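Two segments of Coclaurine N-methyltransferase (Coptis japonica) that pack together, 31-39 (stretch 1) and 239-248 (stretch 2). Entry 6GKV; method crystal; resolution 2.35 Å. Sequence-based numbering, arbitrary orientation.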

ATOM      1  N   GLU A  31       5.338 -11.218 -24.023  1.00 43.80           N
ATOM      2  CA  GLU A  31       4.165 -10.402 -23.695  1.00 42.01           C
ATOM      3  C   GLU A  31       4.258  -9.913 -22.256  1.00 40.91           C
ATOM      4  O   GLU A  31       4.007  -8.741 -21.980  1.00 43.86           O
ATOM      5  CB  GLU A  31       2.859 -11.182 -23.916  1.00 32.64           C
ATOM      6  CG  GLU A  31       2.519 -11.405 -25.365  1.00 57.10           C
ATOM      7  CD  GLU A  31       2.597 -10.128 -26.188  1.00 72.49           C
ATOM      8  OE1 GLU A  31       1.909  -9.145 -25.832  1.00 78.19           O
ATOM      9  OE2 GLU A  31       3.349 -10.111 -27.188  1.00 74.66           O
ATOM     10  N   LEU A  32       4.597 -10.831 -21.354  1.00 31.98           N
ATOM     11  CA  LEU A  32       4.861 -10.503 -19.964  1.00 39.16           C
ATOM     12  C   LEU A  32       5.810  -9.312 -19.860  1.00 37.97           C
ATOM     13  O   LEU A  32       5.455  -8.281 -19.297  1.00 40.50           O
ATOM     14  CB  LEU A  32       5.451 -11.703 -19.236  1.00 35.34           C
ATOM     15  CG  LEU A  32       4.479 -12.850 -19.003  1.00 36.56           C
ATOM     16  CD1 LEU A  32       5.123 -13.865 -18.077  1.00 37.35           C
ATOM     17  CD2 LEU A  32       3.177 -12.310 -18.420  1.00 31.64           C
ATOM     18  N   ALA A  33       6.997  -9.459 -20.435  1.00 42.51           N
ATOM     19  CA  ALA A  33       7.969  -8.373 -20.520  1.00 43.64           C
ATOM     20  C   ALA A  33       7.286  -7.075 -20.904  1.00 48.26           C
ATOM     21  O   ALA A  33       7.491  -6.049 -20.275  1.00 50.82           O
ATOM     22  CB  ALA A  33       9.055  -8.712 -21.532  1.00 34.16           C
ATOM     23  N   ARG A  34       6.442  -7.135 -21.927  1.00 51.05           N
ATOM     24  CA  ARG A  34       5.770  -5.938 -22.407  1.00 51.47           C
ATOM     25  C   ARG A  34       4.717  -5.396 -21.433  1.00 53.46           C
ATOM     26  O   ARG A  34       4.423  -4.200 -21.459  1.00 53.58           O
ATOM     27  CB  ARG A  34       5.108  -6.204 -23.752  1.00 42.61           C
ATOM     28  CG  ARG A  34       6.057  -6.393 -24.940  1.00 50.15           C
ATOM     29  CD  ARG A  34       5.249  -6.707 -26.217  1.00 55.11           C
ATOM     30  NE  ARG A  34       4.426  -5.568 -26.619  1.00 60.18           N
ATOM     31  CZ  ARG A  34       3.112  -5.604 -26.825  1.00 61.83           C
ATOM     32  NH1 ARG A  34       2.424  -6.733 -26.684  1.00 66.45           N
ATOM     33  NH2 ARG A  34       2.485  -4.491 -27.178  1.00 56.30           N
ATOM     34  N   ARG A  35       4.126  -6.265 -20.607  1.00 50.72           N
ATOM     35  CA  ARG A  35       3.137  -5.812 -19.627  1.00 48.19           C
ATOM     36  C   ARG A  35       3.864  -5.103 -18.481  1.00 44.24           C
ATOM     37  O   ARG A  35       3.434  -4.040 -18.022  1.00 44.09           O
ATOM     38  CB  ARG A  35       2.292  -6.975 -19.089  1.00 36.92           C
ATOM     39  CG  ARG A  35       1.193  -6.521 -18.102  1.00 34.65           C
ATOM     40  CD  ARG A  35      -0.155  -6.665 -18.754  1.00 46.44           C
ATOM     41  NE  ARG A  35      -0.866  -5.406 -18.845  1.00 50.42           N
ATOM     42  CZ  ARG A  35      -1.934  -5.216 -19.607  1.00 49.62           C
ATOM     43  NH1 ARG A  35      -2.526  -4.028 -19.634  1.00 46.91           N
ATOM     44  NH2 ARG A  35      -2.399  -6.216 -20.340  1.00 49.12           N
ATOM     45  N   LEU A  36       4.981  -5.677 -18.040  1.00 41.84           N
ATOM     46  CA  LEU A  36       5.836  -5.008 -17.064  1.00 41.69           C
ATOM     47  C   LEU A  36       6.215  -3.602 -17.534  1.00 48.80           C
ATOM     48  O   LEU A  36       6.242  -2.646 -16.754  1.00 48.66           O
ATOM     49  CB  LEU A  36       7.094  -5.827 -16.805  1.00 38.07           C
ATOM     50  CG  LEU A  36       6.866  -7.139 -16.054  1.00 38.06           C
ATOM     51  CD1 LEU A  36       8.204  -7.689 -15.598  1.00 36.65           C
ATOM     52  CD2 LEU A  36       5.930  -6.944 -14.874  1.00 38.15           C
ATOM     53  N   GLN A  37       6.486  -3.480 -18.821  1.00 46.58           N
ATOM     54  CA  GLN A  37       6.963  -2.223 -19.379  1.00 55.03           C
ATOM     55  C   GLN A  37       5.838  -1.203 -19.387  1.00 50.15           C
ATOM     56  O   GLN A  37       6.047  -0.016 -19.162  1.00 53.66           O
ATOM     57  CB  GLN A  37       7.507  -2.451 -20.793  1.00 62.84           C
ATOM     58  CG  GLN A  37       7.966  -1.209 -21.523  1.00 77.31           C
ATOM     59  CD  GLN A  37       9.299  -0.707 -21.030  1.00 96.55           C
ATOM     60  OE1 GLN A  37      10.248  -1.481 -20.869  1.00105.21           O
ATOM     61  NE2 GLN A  37       9.386   0.600 -20.789  1.00 98.59           N
ATOM     62  N   TRP A  38       4.633  -1.693 -19.647  1.00 45.75           N
ATOM     63  CA  TRP A  38       3.435  -0.876 -19.688  1.00 45.79           C
ATOM     64  C   TRP A  38       2.976  -0.567 -18.265  1.00 46.56           C
ATOM     65  O   TRP A  38       2.430   0.501 -17.991  1.00 39.61           O
ATOM     66  CB  TRP A  38       2.354  -1.615 -20.487  1.00 45.90           C
ATOM     67  CG  TRP A  38       0.958  -1.114 -20.330  1.00 42.97           C
ATOM     68  CD1 TRP A  38       0.281  -0.300 -21.192  1.00 39.31           C
ATOM     69  CD2 TRP A  38       0.045  -1.417 -19.259  1.00 45.70           C
ATOM     70  NE1 TRP A  38      -0.990  -0.064 -20.718  1.00 44.33           N
ATOM     71  CE2 TRP A  38      -1.161  -0.741 -19.536  1.00 39.44           C
ATOM     72  CE3 TRP A  38       0.144  -2.172 -18.073  1.00 47.75           C
ATOM     73  CZ2 TRP A  38      -2.267  -0.800 -18.678  1.00 42.42           C
ATOM     74  CZ3 TRP A  38      -0.951  -2.230 -17.226  1.00 40.78           C
ATOM     75  CH2 TRP A  38      -2.137  -1.544 -17.524  1.00 42.00           C
ATOM     76  N   GLY A  39       3.228  -1.511 -17.364  1.00 51.29           N
ATOM     77  CA  GLY A  39       2.879  -1.365 -15.963  1.00 58.58           C
ATOM     78  C   GLY A  39       3.738  -0.451 -15.101  1.00 55.64           C
ATOM     79  O   GLY A  39       3.201   0.397 -14.388  1.00 56.59           O
ATOM     80  N   PRO A 239      -6.398  -6.326 -23.293  1.00 62.60           N
ATOM     81  CA  PRO A 239      -5.175  -6.320 -24.126  1.00 59.61           C
ATOM     82  C   PRO A 239      -4.384  -5.001 -24.102  1.00 55.30           C
ATOM     83  O   PRO A 239      -5.003  -3.934 -24.119  1.00 47.79           O
ATOM     84  CB  PRO A 239      -5.719  -6.594 -25.540  1.00 51.77           C
ATOM     85  CG  PRO A 239      -6.989  -7.343 -25.301  1.00 54.52           C
ATOM     86  CD  PRO A 239      -7.587  -6.761 -24.055  1.00 53.25           C
ATOM     87  N   LEU A 240      -3.049  -5.085 -24.063  1.00 56.45           N
ATOM     88  CA  LEU A 240      -2.197  -3.896 -24.159  1.00 62.10           C
ATOM     89  C   LEU A 240      -2.485  -3.167 -25.438  1.00 64.99           C
ATOM     90  O   LEU A 240      -2.846  -1.990 -25.458  1.00 61.48           O
ATOM     91  CB  LEU A 240      -0.717  -4.257 -24.150  1.00 64.66           C
ATOM     92  CG  LEU A 240      -0.121  -4.854 -22.898  1.00 64.75           C
ATOM     93  CD1 LEU A 240       1.246  -5.411 -23.202  1.00 69.43           C
ATOM     94  CD2 LEU A 240      -0.022  -3.743 -21.946  1.00 63.76           C
ATOM     95  N   ASP A 241      -2.282  -3.915 -26.515  1.00 67.65           N
ATOM     96  CA  ASP A 241      -2.540  -3.470 -27.864  1.00 60.56           C
ATOM     97  C   ASP A 241      -2.949  -4.694 -28.689  1.00 64.55           C
ATOM     98  O   ASP A 241      -3.044  -5.798 -28.151  1.00 58.00           O
ATOM     99  CB  ASP A 241      -1.310  -2.782 -28.454  1.00 54.31           C
ATOM    100  CG  ASP A 241      -0.073  -3.668 -28.446  1.00 52.41           C
ATOM    101  OD1 ASP A 241      -0.145  -4.852 -28.041  1.00 54.53           O
ATOM    102  OD2 ASP A 241       0.989  -3.179 -28.869  1.00 54.86           O
ATOM    103  N   ASP A 242      -3.174  -4.495 -29.986  1.00 67.85           N
ATOM    104  CA  ASP A 242      -3.605  -5.569 -30.871  1.00 72.95           C
ATOM    105  C   ASP A 242      -2.632  -6.748 -30.917  1.00 70.46           C
ATOM    106  O   ASP A 242      -3.055  -7.891 -31.090  1.00 67.18           O
ATOM    107  CB  ASP A 242      -3.819  -5.020 -32.278  1.00 86.33           C
ATOM    108  CG  ASP A 242      -4.960  -4.027 -32.342  1.00 97.29           C
ATOM    109  OD1 ASP A 242      -6.126  -4.469 -32.262  1.00 96.60           O
ATOM    110  OD2 ASP A 242      -4.691  -2.812 -32.462  1.00101.08           O
ATOM    111  N   ASP A 243      -1.336  -6.471 -30.751  1.00 66.06           N
ATOM    112  CA  ASP A 243      -0.322  -7.523 -30.753  1.00 56.30           C
ATOM    113  C   ASP A 243      -0.294  -8.343 -29.460  1.00 51.21           C
ATOM    114  O   ASP A 243       0.428  -9.334 -29.371  1.00 57.52           O
ATOM    115  CB  ASP A 243       1.062  -6.934 -31.030  1.00 63.16           C
ATOM    116  CG  ASP A 243       1.210  -6.426 -32.464  1.00 77.84           C
ATOM    117  OD1 ASP A 243       0.678  -5.343 -32.780  1.00 81.98           O
ATOM    118  OD2 ASP A 243       1.853  -7.117 -33.282  1.00 84.00           O
ATOM    119  N   ASP A 244      -1.078  -7.926 -28.466  1.00 54.19           N
ATOM    120  CA  ASP A 244      -1.230  -8.669 -27.209  1.00 56.99           C
ATOM    121  C   ASP A 244      -2.238  -9.798 -27.389  1.00 54.34           C
ATOM    122  O   ASP A 244      -3.451  -9.580 -27.321  1.00 50.02           O
ATOM    123  CB  ASP A 244      -1.672  -7.730 -26.080  1.00 54.71           C
ATOM    124  CG  ASP A 244      -1.840  -8.434 -24.719  1.00 57.91           C
ATOM    125  OD1 ASP A 244      -1.571  -9.651 -24.594  1.00 56.33           O
ATOM    126  OD2 ASP A 244      -2.243  -7.738 -23.752  1.00 51.32           O
ATOM    127  N   TRP A 245      -1.721 -11.000 -27.613  1.00 50.86           N
ATOM    128  CA  TRP A 245      -2.549 -12.191 -27.751  1.00 46.95           C
ATOM    129  C   TRP A 245      -2.718 -12.902 -26.407  1.00 49.06           C
ATOM    130  O   TRP A 245      -3.646 -13.687 -26.228  1.00 63.08           O
ATOM    131  CB  TRP A 245      -1.937 -13.154 -28.787  1.00 36.01           C
ATOM    132  CG  TRP A 245      -0.609 -13.611 -28.387  1.00 37.89           C
ATOM    133  CD1 TRP A 245       0.584 -13.001 -28.668  1.00 48.23           C
ATOM    134  CD2 TRP A 245      -0.299 -14.737 -27.576  1.00 42.72           C
ATOM    135  NE1 TRP A 245       1.626 -13.692 -28.084  1.00 53.83           N
ATOM    136  CE2 TRP A 245       1.103 -14.786 -27.393  1.00 48.95           C
ATOM    137  CE3 TRP A 245      -1.073 -15.747 -26.968  1.00 36.17           C
ATOM    138  CZ2 TRP A 245       1.765 -15.762 -26.653  1.00 46.39           C
ATOM    139  CZ3 TRP A 245      -0.420 -16.746 -26.221  1.00 43.70           C
ATOM    140  CH2 TRP A 245       0.982 -16.734 -26.061  1.00 42.55           C
ATOM    141  N   PHE A 246      -1.834 -12.609 -25.455  1.00 41.36           N
ATOM    142  CA  PHE A 246      -1.761 -13.356 -24.192  1.00 41.02           C
ATOM    143  C   PHE A 246      -2.882 -12.998 -23.201  1.00 37.38           C
ATOM    144  O   PHE A 246      -3.383 -13.855 -22.445  1.00 38.18           O
ATOM    145  CB  PHE A 246      -0.382 -13.119 -23.535  1.00 43.85           C
ATOM    146  CG  PHE A 246      -0.227 -13.756 -22.159  1.00 36.40           C
ATOM    147  CD1 PHE A 246       0.000 -15.118 -22.026  1.00 35.15           C
ATOM    148  CD2 PHE A 246      -0.279 -12.984 -21.014  1.00 32.07           C
ATOM    149  CE1 PHE A 246       0.141 -15.701 -20.778  1.00 31.00           C
ATOM    150  CE2 PHE A 246      -0.154 -13.564 -19.774  1.00 29.71           C
ATOM    151  CZ  PHE A 246       0.064 -14.922 -19.659  1.00 31.94           C
ATOM    152  N   THR A 247      -3.274 -11.732 -23.187  1.00 41.48           N
ATOM    153  CA  THR A 247      -4.192 -11.276 -22.149  1.00 44.19           C
ATOM    154  C   THR A 247      -5.540 -11.989 -22.239  1.00 45.48           C
ATOM    155  O   THR A 247      -6.126 -12.333 -21.216  1.00 40.09           O
ATOM    156  CB  THR A 247      -4.393  -9.750 -22.209  1.00 47.20           C
ATOM    157  OG1 THR A 247      -3.119  -9.104 -22.062  1.00 54.52           O
ATOM    158  CG2 THR A 247      -5.293  -9.291 -21.085  1.00 38.82           C
ATOM    159  N   GLU A 248      -6.020 -12.252 -23.456  1.00 54.36           N
ATOM    160  CA  GLU A 248      -7.297 -12.962 -23.611  1.00 49.40           C
ATOM    161  C   GLU A 248      -7.177 -14.436 -23.990  1.00 47.54           C
ATOM    162  O   GLU A 248      -8.182 -15.101 -24.194  1.00 47.72           O
ATOM    163  CB  GLU A 248      -8.166 -12.249 -24.636  1.00 46.30           C
ATOM    164  CG  GLU A 248      -8.889 -11.058 -24.063  1.00 51.32           C
ATOM    165  CD  GLU A 248      -9.453 -10.151 -25.126  1.00 57.45           C
ATOM    166  OE1 GLU A 248      -9.323 -10.490 -26.319  1.00 69.23           O
ATOM    167  OE2 GLU A 248     -10.012  -9.092 -24.769  1.00 58.57           O
TER
HETATM  168  O   HOH W   1       4.745 -12.980 -27.850  1.00 42.16           O

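Residues 31-39 are helical throughout, in a helix that begins earlier in the chain. Backbone bonds such as Leu36 N to Leu32 O (2.9 Å) and Trp38 N to Arg34 O (3.1 Å) hold its turns. Stretch 2 is mostly loop. A type I beta turn runs from Asp241 to Asp244, closed by Asp244 N to Asp241 O at 2.9 Å. The two backbones run in opposite senses, since Glu31 CA lies 6.6 Å from Phe246 CA and Arg35 CA lies 7.3 Å from Leu240 CA. The contact buries 540 Å² in total. Ala33, Leu36 and Gln37 take no part in it.

Leu240 has the largest covered area of any residue here. Its CD2 sits over the face of the Trp38 ring, 3.5 Å from the centroid of the five-membered ring, in a CH-pi contact. The closest approach is tight, with CD2 3.2 Å from Trp38 CG. The same methyl lies over one face of the Arg35 guanidinium, 3.4 Å from Arg35 CZ. Leu240 CD1 covers a face of the Arg34 guanidinium, 3.9 Å from Arg34 NH1. One leucine thus packs against three flat groups of the helix.

The polar edge of Arg34 remains free for charge pairing. Arg34 NH2 forms a salt bridge with Asp241, 2.6 Å from OD2. It also donates a hydrogen bond to Asp241 OD1 at 2.8 Å, with a nearly straight angle of 162°. Within the helix, Arg34 NH1 forms a salt bridge with Glu31 OE1 at 2.6 Å, though the hydrogen bond is weak. Arg34 therefore joins an acid from each stretch.

Glu31 OE1 also lies 3.7 Å from Asp244 OD1, a close pair of like charges. Each acid has compensating partners. Asp244 OD2 accepts from Leu240 N at 2.8 Å, and Asp244 OD1 accepts from Thr247 N at 3.0 Å. Thr247 OG1 donates to Asp244 OD2 over a very short 2.3 Å. These bonds tie the loop together around the carboxylate. Across the contact, Arg35 NH2 makes a long salt bridge to Asp244 OD2 at 3.7 Å.

A water bridges the two stretches. It donates to Glu31 OE2 (3.3 Å) and accepts from Trp245 NE1 (3.2 Å). Nearby, the aliphatic part of Glu31 packs on stretch 2, with Glu31 CB 3.8 Å from Phe246 CB. Leu32 CD2 meets Phe246 CE2 at 3.8 Å, adding an apolar contact beside the charged cluster.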